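Local coordinates for protein acyl-coenzyme A oxidase (PDB 5K3H) that catalyses the first, oxygen-dependent step of peroxisomal beta-oxidation, desaturating acyl-CoA substrates to (2E)-enoyl-CoA with FAD as cofactor and releasing hydrogen peroxide, at residues B[15-19]-B[332-336]; B[310-314]-B[344-348]; B[313-317]-B[408-412]. All blocks are in the same frame, centred on the assembly; numbering follows the deposited sequence.

Contact 1. Residues B[15-19]-B[332-336]; sequences DLTAE and VKVLE
Residues 15-19 form a turn of the short helix 14-21, and 332-336 is the end of the loop between helices 300-319 and 338-367. In that loop Lys333 has an extended backbone (phi/psi -56/137) before the chain tightens into a 3-10 turn at 334-336, closed by Glu336 N to Lys333 O at 2.7 Å. The CA atoms of Asp15 and Lys333 lie 8.2 Å apart, those of Glu19 and Leu335 9.7 Å, so side chains must span the gap.

The polar part centres on Lys333. With chi1 m and the other three angles t, its chain is drawn out straight and delivers NZ to the helix: NZ donates to Asp15 O at 2.8 Å and makes a salt bridge with Glu19 OE2 at 2.9 Å. A water accepts from Lys333 NZ at 2.7 Å and donates weakly to Asp15 OD1 at 3.4 Å. A buried Lys-Glu salt bridge, backed by a bond to a helix carbonyl, thus joins the N-terminal helix 14-21 to the loop between two helices of the C-alpha1 domain. Both acids have further partners: Asp15 bridges to Arg321, and Glu19 OE1 to Arg608 on helix 590-616.

Two van der Waals contacts set a methyl against a charged group. Ala18 CB rests 3.9 Å from Lys333 NZ, and Leu335 (chi1 t, chi2 p) brings CD2 to 3.6 Å from Glu19 OE1.

Contact 2. Residues B[310-314]-B[344-348]; sequences LNIAT and LFPFI
Leu310, with 86 Å² covered, leads this meeting of two helical turns, 310-314 of helix 300-319 and 344-348 of helix 338-367. The latter is kinked at Pro346-Phe347, whose N atoms lack the bond to the turn before; Phe347 N lies 3.0 Å and Ile348 N 3.2 Å from Leu344 O. The local axes run nearly antiparallel, at 153° (signed crossing -153°), with a closest approach of 10.7 Å; the nearest CA pair is Leu310 and Ile348, 6.9 Å apart. Leu310 (m, t) reaches over the opposite backbone: CD1 lies 3.2 Å from Phe347 O and 4.0 Å from Ile348 CG1, while CD2 sits 4.2 Å from Leu344 CD2.

Leu344 (72 Å², also m, t) answers from the other helix, its CD2 3.5 Å from Ala313 CB. This is helix-helix packing inside the all-helical C-alpha1 domain.

Thr314 contributes 48 Å². Its chi1 is m, which turns OG1 back to donate to Leu310 O at 2.7 Å; OG1 also stands 3.8 Å from Leu344 CD1. Leu615 of helix 590-616 packs against Leu310, Thr314 and Ile348.

Contact 3. Residues B[313-317]-B[408-412]; sequences ATRYS and ACGGH
Cys409 sits at the apolar centre, just beyond the end of helix 382-408, with its CA 5.8 Å from that of Ala313 on helix 300-319. Its chi1 is m, which places SG 3.8 Å from Ala313 CB and 4.1 Å from Tyr316 CD2. The sulfur lies 5.1 Å from the centroid of the Tyr316 ring, 51° off the ring normal: an oblique sulfur-aromatic contact. Beside it Ala313 CB meets Ala408 CB at 4.4 Å.

Farther out, Tyr316 (chi1 t, 79 Å² covered) stretches along the loop, its CE2 3.3 Å from Cys409 O. Gly410 leaves the helical conformation with positive phi (67/-155), a backbone state that favours glycine, and the chain then returns to helical angles at Gly411, an FAD-binding residue by similarity, and His412. This turn brings the imidazole round to the tyrosine hydroxyl. At the polar edge His412 ND1 donates to Tyr316 OH at 2.9 Å, almost linearly (171°), and a water joins Tyr316 OH (2.4 Å) to Cys409 O (2.7 Å), donating to the carbonyl.

His412 continues into the dimer interface, where Trp188 of the second subunit meets its ring edge-to-face. On its own side it packs on Tyr637 and Leu640 of helix 636-645, while Leu344 of helix 338-367 lies against Ala313, Ser317 and Ala408.

In the fold
Contacts 2 and 3 both use helix 300-319 and share Ala313 and Thr314, and their centres are 10 Å apart; contact 1 abuts the end of that helix through Ser317. Leu344 joins contacts 2 and 3, its CD2 3.7 Å from Ala408 CB and its CD1 3.7 Å from Ser317 OG. Contact 1 lies about 11 Å from contact 3 and 13 Å from contact 2, centre to centre. Leu335 CD1 packs at 3.7 Å on Phe345 CZ, and Leu335 N lies 3.2 Å from Ser317 O, a probable hydrogen bond. The FAD-binding residues Arg320, Gln340 and Gln341 border this cluster: Gln340 bonds both Ser317 and Ala408 O, and Gln341 bonds Leu335 O. The cluster therefore probably lies behind part of the FAD site shared between the subunits.

Contact 1. Residues B[15-19]-B[332-336]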
loop_
_atom_site.group_PDB
_atom_site.type_symbol
_atom_site.label_atom_id
_atom_site.label_comp_id
_atom_site.label_asym_id
_atom_site.label_seq_id
_atom_site.Cartn_x
_atom_site.Cartn_y
_atom_site.Cartn_z
ATOM N N ASP B 15 10.362 -26.251 11.908
ATOM C CA ASP B 15 10.472 -24.878 12.397
ATOM C C ASP B 15 9.103 -24.261 12.659
ATOM O O ASP B 15 8.935 -23.481 13.601
ATOM C CB ASP B 15 11.285 -24.051 11.407
ATOM C CG ASP B 15 12.785 -24.254 11.591
ATOM O OD1 ASP B 15 13.188 -24.659 12.714
ATOM O OD2 ASP B 15 13.549 -24.043 10.615
ATOM N N LEU B 16 8.109 -24.596 11.838
ATOM C CA LEU B 16 6.756 -24.111 12.069
ATOM C C LEU B 16 6.077 -24.907 13.178
ATOM O O LEU B 16 5.444 -24.324 14.070
ATOM C CB LEU B 16 5.954 -24.197 10.774
ATOM C CG LEU B 16 4.538 -23.654 10.759
ATOM C CD1 LEU B 16 4.505 -22.243 11.286
ATOM C CD2 LEU B 16 4.024 -23.689 9.342
ATOM N N THR B 17 6.221 -26.235 13.161
ATOM C CA THR B 17 5.701 -27.051 14.258
ATOM C C THR B 17 6.241 -26.607 15.624
ATOM O O THR B 17 5.486 -26.555 16.598
ATOM C CB THR B 17 6.011 -28.519 14.004
ATOM O OG1 THR B 17 5.377 -28.904 12.780
ATOM C CG2 THR B 17 5.449 -29.362 15.125
ATOM N N ALA B 18 7.533 -26.272 15.718
ATOM C CA ALA B 18 8.088 -25.803 16.986
ATOM C C ALA B 18 7.339 -24.578 17.510
ATOM O O ALA B 18 7.123 -24.444 18.723
ATOM C CB ALA B 18 9.571 -25.471 16.831
ATOM N N GLU B 19 6.919 -23.681 16.616
ATOM C CA GLU B 19 6.161 -22.512 17.047
ATOM C C GLU B 19 4.734 -22.865 17.451
ATOM O O GLU B 19 4.083 -22.081 18.151
ATOM C CB GLU B 19 6.137 -21.454 15.949
ATOM C CG GLU B 19 7.505 -20.880 15.590
ATOM C CD GLU B 19 8.184 -20.247 16.788
ATOM O OE1 GLU B 19 7.466 -19.647 17.646
ATOM O OE2 GLU B 19 9.438 -20.366 16.882
ATOM N N VAL B 332 18.903 -17.380 12.900
ATOM C CA VAL B 332 17.685 -17.480 13.677
ATOM C C VAL B 332 16.496 -17.292 12.747
ATOM O O VAL B 332 16.588 -16.660 11.689
ATOM C CB VAL B 332 17.657 -16.460 14.841
ATOM C CG1 VAL B 332 18.810 -16.674 15.798
ATOM C CG2 VAL B 332 17.694 -15.071 14.290
ATOM N N LYS B 333 15.353 -17.845 13.152
ATOM C CA LYS B 333 14.090 -17.505 12.514
ATOM C C LYS B 333 13.892 -15.999 12.594
ATOM O O LYS B 333 14.118 -15.401 13.646
ATOM C CB LYS B 333 12.941 -18.196 13.242
ATOM C CG LYS B 333 13.006 -19.699 13.276
ATOM C CD LYS B 333 11.943 -20.222 14.210
ATOM C CE LYS B 333 12.002 -21.723 14.338
ATOM N NZ LYS B 333 10.891 -22.239 15.205
ATOM N N VAL B 334 13.437 -15.370 11.503
ATOM C CA VAL B 334 13.248 -13.927 11.607
ATOM C C VAL B 334 12.181 -13.582 12.639
ATOM O O VAL B 334 12.197 -12.474 13.184
ATOM C CB VAL B 334 12.944 -13.287 10.244
ATOM C CG1 VAL B 334 14.092 -13.560 9.307
ATOM C CG2 VAL B 334 11.644 -13.795 9.668
ATOM N N LEU B 335 11.309 -14.535 12.994
ATOM C CA LEU B 335 10.377 -14.341 14.105
ATOM C C LEU B 335 11.100 -14.028 15.406
ATOM O O LEU B 335 10.487 -13.499 16.331
ATOM C CB LEU B 335 9.502 -15.588 14.296
ATOM C CG LEU B 335 8.221 -15.590 15.162
ATOM C CD1 LEU B 335 7.216 -14.541 14.753
ATOM C CD2 LEU B 335 7.546 -16.989 15.222
ATOM N N GLU B 336 12.401 -14.303 15.477
ATOM C CA GLU B 336 13.195 -14.062 16.685
ATOM C C GLU B 336 13.434 -12.576 16.938
ATOM O O GLU B 336 13.640 -12.185 18.094
ATOM C CB GLU B 336 14.550 -14.775 16.532
ATOM C CG GLU B 336 15.064 -15.499 17.750
ATOM C CD GLU B 336 14.097 -16.544 18.251
ATOM O OE1 GLU B 336 13.932 -17.591 17.574
ATOM O OE2 GLU B 336 13.475 -16.285 19.314
HETATM O O HOH W 1 12.549 -24.254 16.066
#

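Contact 2. Residues B[310-314]-B[344-348]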
loop_
_atom_site.group_PDB
_atom_site.type_symbol
_atom_site.label_atom_id
_atom_site.label_comp_id
_atom_site.label_asym_id
_atom_site.label_seq_id
_atom_site.Cartn_x
_atom_site.Cartn_y
_atom_site.Cartn_z
ATOM N N LEU B 310 -1.583 -11.882 8.158
ATOM C CA LEU B 310 -0.721 -12.192 9.294
ATOM C C LEU B 310 -0.421 -13.682 9.386
ATOM O O LEU B 310 0.702 -14.070 9.737
ATOM C CB LEU B 310 -1.361 -11.677 10.583
ATOM C CG LEU B 310 -1.407 -10.145 10.664
ATOM C CD1 LEU B 310 -2.431 -9.722 11.710
ATOM C CD2 LEU B 310 -0.043 -9.601 10.984
ATOM N N ASN B 311 -1.396 -14.541 9.052
ATOM C CA ASN B 311 -1.096 -15.964 8.914
ATOM C C ASN B 311 0.077 -16.164 7.952
ATOM O O ASN B 311 1.013 -16.924 8.229
ATOM C CB ASN B 311 -2.328 -16.709 8.410
ATOM C CG ASN B 311 -3.244 -17.186 9.543
ATOM O OD1 ASN B 311 -3.069 -18.276 10.072
ATOM N ND2 ASN B 311 -4.238 -16.363 9.906
ATOM N N ILE B 312 0.039 -15.490 6.809
ATOM C CA ILE B 312 1.088 -15.668 5.810
ATOM C C ILE B 312 2.426 -15.180 6.345
ATOM O O ILE B 312 3.424 -15.914 6.333
ATOM C CB ILE B 312 0.704 -14.950 4.502
ATOM C CG1 ILE B 312 -0.543 -15.606 3.897
ATOM C CG2 ILE B 312 1.910 -14.889 3.546
ATOM C CD1 ILE B 312 -1.330 -14.697 2.977
ATOM N N ALA B 313 2.458 -13.940 6.848
ATOM C CA ALA B 313 3.718 -13.360 7.271
ATOM C C ALA B 313 4.269 -14.029 8.526
ATOM O O ALA B 313 5.490 -14.113 8.684
ATOM C CB ALA B 313 3.543 -11.863 7.493
ATOM N N THR B 314 3.406 -14.486 9.443
ATOM C CA THR B 314 3.918 -15.059 10.684
ATOM C C THR B 314 4.364 -16.510 10.486
ATOM O O THR B 314 5.399 -16.923 11.034
ATOM C CB THR B 314 2.864 -14.955 11.797
ATOM O OG1 THR B 314 2.347 -13.602 11.872
ATOM C CG2 THR B 314 3.455 -15.368 13.148
ATOM N N LEU B 344 4.413 -7.328 13.434
ATOM C CA LEU B 344 3.392 -8.349 13.240
ATOM C C LEU B 344 2.415 -8.434 14.402
ATOM O O LEU B 344 1.197 -8.378 14.181
ATOM C CB LEU B 344 4.055 -9.735 13.036
ATOM C CG LEU B 344 4.900 -10.094 11.796
ATOM C CD1 LEU B 344 5.491 -11.445 12.018
ATOM C CD2 LEU B 344 4.098 -10.074 10.473
ATOM N N PHE B 345 2.909 -8.600 15.644
ATOM C CA PHE B 345 2.044 -8.987 16.761
ATOM C C PHE B 345 1.028 -7.903 17.115
ATOM O O PHE B 345 -0.099 -8.240 17.499
ATOM C CB PHE B 345 2.846 -9.355 18.012
ATOM C CG PHE B 345 3.781 -10.528 17.834
ATOM C CD1 PHE B 345 3.699 -11.351 16.717
ATOM C CD2 PHE B 345 4.810 -10.751 18.756
ATOM C CE1 PHE B 345 4.592 -12.397 16.547
ATOM C CE2 PHE B 345 5.691 -11.780 18.595
ATOM C CZ PHE B 345 5.589 -12.610 17.490
ATOM N N PRO B 346 1.353 -6.608 17.039
ATOM C CA PRO B 346 0.315 -5.616 17.317
ATOM C C PRO B 346 -0.858 -5.691 16.358
ATOM O O PRO B 346 -1.951 -5.234 16.709
ATOM C CB PRO B 346 1.068 -4.279 17.214
ATOM C CG PRO B 346 2.491 -4.603 17.524
ATOM C CD PRO B 346 2.674 -5.954 16.876
ATOM N N PHE B 347 -0.664 -6.230 15.160
ATOM C CA PHE B 347 -1.728 -6.360 14.175
ATOM C C PHE B 347 -2.494 -7.660 14.324
ATOM O O PHE B 347 -3.647 -7.743 13.883
ATOM C CB PHE B 347 -1.136 -6.237 12.777
ATOM C CG PHE B 347 -0.452 -4.920 12.561
ATOM C CD1 PHE B 347 -1.187 -3.761 12.386
ATOM C CD2 PHE B 347 0.937 -4.826 12.607
ATOM C CE1 PHE B 347 -0.552 -2.551 12.229
ATOM C CE2 PHE B 347 1.579 -3.597 12.442
ATOM C CZ PHE B 347 0.834 -2.471 12.254
ATOM N N ILE B 348 -1.896 -8.668 14.952
ATOM C CA ILE B 348 -2.711 -9.789 15.398
ATOM C C ILE B 348 -3.741 -9.285 16.391
ATOM O O ILE B 348 -4.939 -9.579 16.272
ATOM C CB ILE B 348 -1.840 -10.899 16.011
ATOM C CG1 ILE B 348 -0.756 -11.319 15.009
ATOM C CG2 ILE B 348 -2.752 -12.063 16.439
ATOM C CD1 ILE B 348 0.254 -12.376 15.517
#

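Contact 3. Residues B[313-317]-B[408-412]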
loop_
_atom_site.group_PDB
_atom_site.type_symbol
_atom_site.label_atom_id
_atom_site.label_comp_id
_atom_site.label_asym_id
_atom_site.label_seq_id
_atom_site.Cartn_x
_atom_site.Cartn_y
_atom_site.Cartn_z
ATOM N N ALA B 313 2.458 -13.940 6.848
ATOM C CA ALA B 313 3.718 -13.360 7.271
ATOM C C ALA B 313 4.269 -14.029 8.526
ATOM O O ALA B 313 5.490 -14.113 8.684
ATOM C CB ALA B 313 3.543 -11.863 7.493
ATOM N N THR B 314 3.406 -14.486 9.443
ATOM C CA THR B 314 3.918 -15.059 10.684
ATOM C C THR B 314 4.364 -16.510 10.486
ATOM O O THR B 314 5.399 -16.923 11.034
ATOM C CB THR B 314 2.864 -14.955 11.797
ATOM O OG1 THR B 314 2.347 -13.602 11.872
ATOM C CG2 THR B 314 3.455 -15.368 13.148
ATOM N N ARG B 315 3.632 -17.292 9.686
ATOM C CA ARG B 315 4.130 -18.617 9.307
ATOM C C ARG B 315 5.485 -18.524 8.597
ATOM O O ARG B 315 6.433 -19.234 8.955
ATOM C CB ARG B 315 3.092 -19.326 8.430
ATOM C CG ARG B 315 1.914 -19.869 9.223
ATOM C CD ARG B 315 0.780 -20.262 8.308
ATOM N NE ARG B 315 -0.311 -20.862 9.064
ATOM C CZ ARG B 315 -1.420 -21.352 8.525
ATOM N NH1 ARG B 315 -1.608 -21.314 7.217
ATOM N NH2 ARG B 315 -2.336 -21.886 9.304
ATOM N N TYR B 316 5.590 -17.652 7.586
ATOM C CA TYR B 316 6.851 -17.466 6.870
ATOM C C TYR B 316 7.967 -17.008 7.804
ATOM O O TYR B 316 9.113 -17.444 7.663
ATOM C CB TYR B 316 6.659 -16.474 5.720
ATOM C CG TYR B 316 7.923 -16.208 4.937
ATOM C CD1 TYR B 316 8.460 -17.169 4.097
ATOM C CD2 TYR B 316 8.582 -15.002 5.049
ATOM C CE1 TYR B 316 9.644 -16.933 3.398
ATOM C CE2 TYR B 316 9.745 -14.753 4.352
ATOM C CZ TYR B 316 10.274 -15.713 3.529
ATOM O OH TYR B 316 11.437 -15.450 2.835
ATOM N N SER B 317 7.656 -16.144 8.781
ATOM C CA SER B 317 8.680 -15.716 9.734
ATOM C C SER B 317 9.165 -16.872 10.597
ATOM O O SER B 317 10.315 -16.852 11.058
ATOM C CB SER B 317 8.147 -14.612 10.651
ATOM O OG SER B 317 7.852 -13.407 9.956
ATOM N N ALA B 408 7.194 -7.600 6.220
ATOM C CA ALA B 408 7.793 -8.614 7.079
ATOM C C ALA B 408 8.237 -9.857 6.309
ATOM O O ALA B 408 8.994 -10.676 6.853
ATOM C CB ALA B 408 6.812 -9.012 8.178
ATOM N N CYS B 409 7.748 -10.042 5.083
ATOM C CA CYS B 409 8.109 -11.176 4.238
ATOM C C CYS B 409 9.349 -10.941 3.374
ATOM O O CYS B 409 9.798 -11.881 2.710
ATOM C CB CYS B 409 6.920 -11.553 3.348
ATOM S SG CYS B 409 5.550 -12.316 4.261
ATOM N N GLY B 410 9.937 -9.735 3.394
ATOM C CA GLY B 410 11.152 -9.491 2.643
ATOM C C GLY B 410 10.933 -9.562 1.140
ATOM O O GLY B 410 9.829 -9.355 0.632
ATOM N N GLY B 411 12.021 -9.866 0.426
ATOM C CA GLY B 411 11.957 -9.931 -1.029
ATOM C C GLY B 411 10.880 -10.867 -1.548
ATOM O O GLY B 411 10.175 -10.543 -2.508
ATOM N N HIS B 412 10.715 -12.030 -0.904
ATOM C CA HIS B 412 9.702 -12.990 -1.336
ATOM C C HIS B 412 8.282 -12.446 -1.253
ATOM O O HIS B 412 7.412 -12.884 -2.013
ATOM C CB HIS B 412 9.807 -14.253 -0.505
ATOM C CG HIS B 412 10.913 -15.143 -0.939
ATOM N ND1 HIS B 412 11.704 -15.841 -0.049
ATOM C CD2 HIS B 412 11.362 -15.457 -2.176
ATOM C CE1 HIS B 412 12.593 -16.551 -0.723
ATOM N NE2 HIS B 412 12.410 -16.330 -2.014
HETATM O O HOH W 2 12.097 -13.171 2.251
#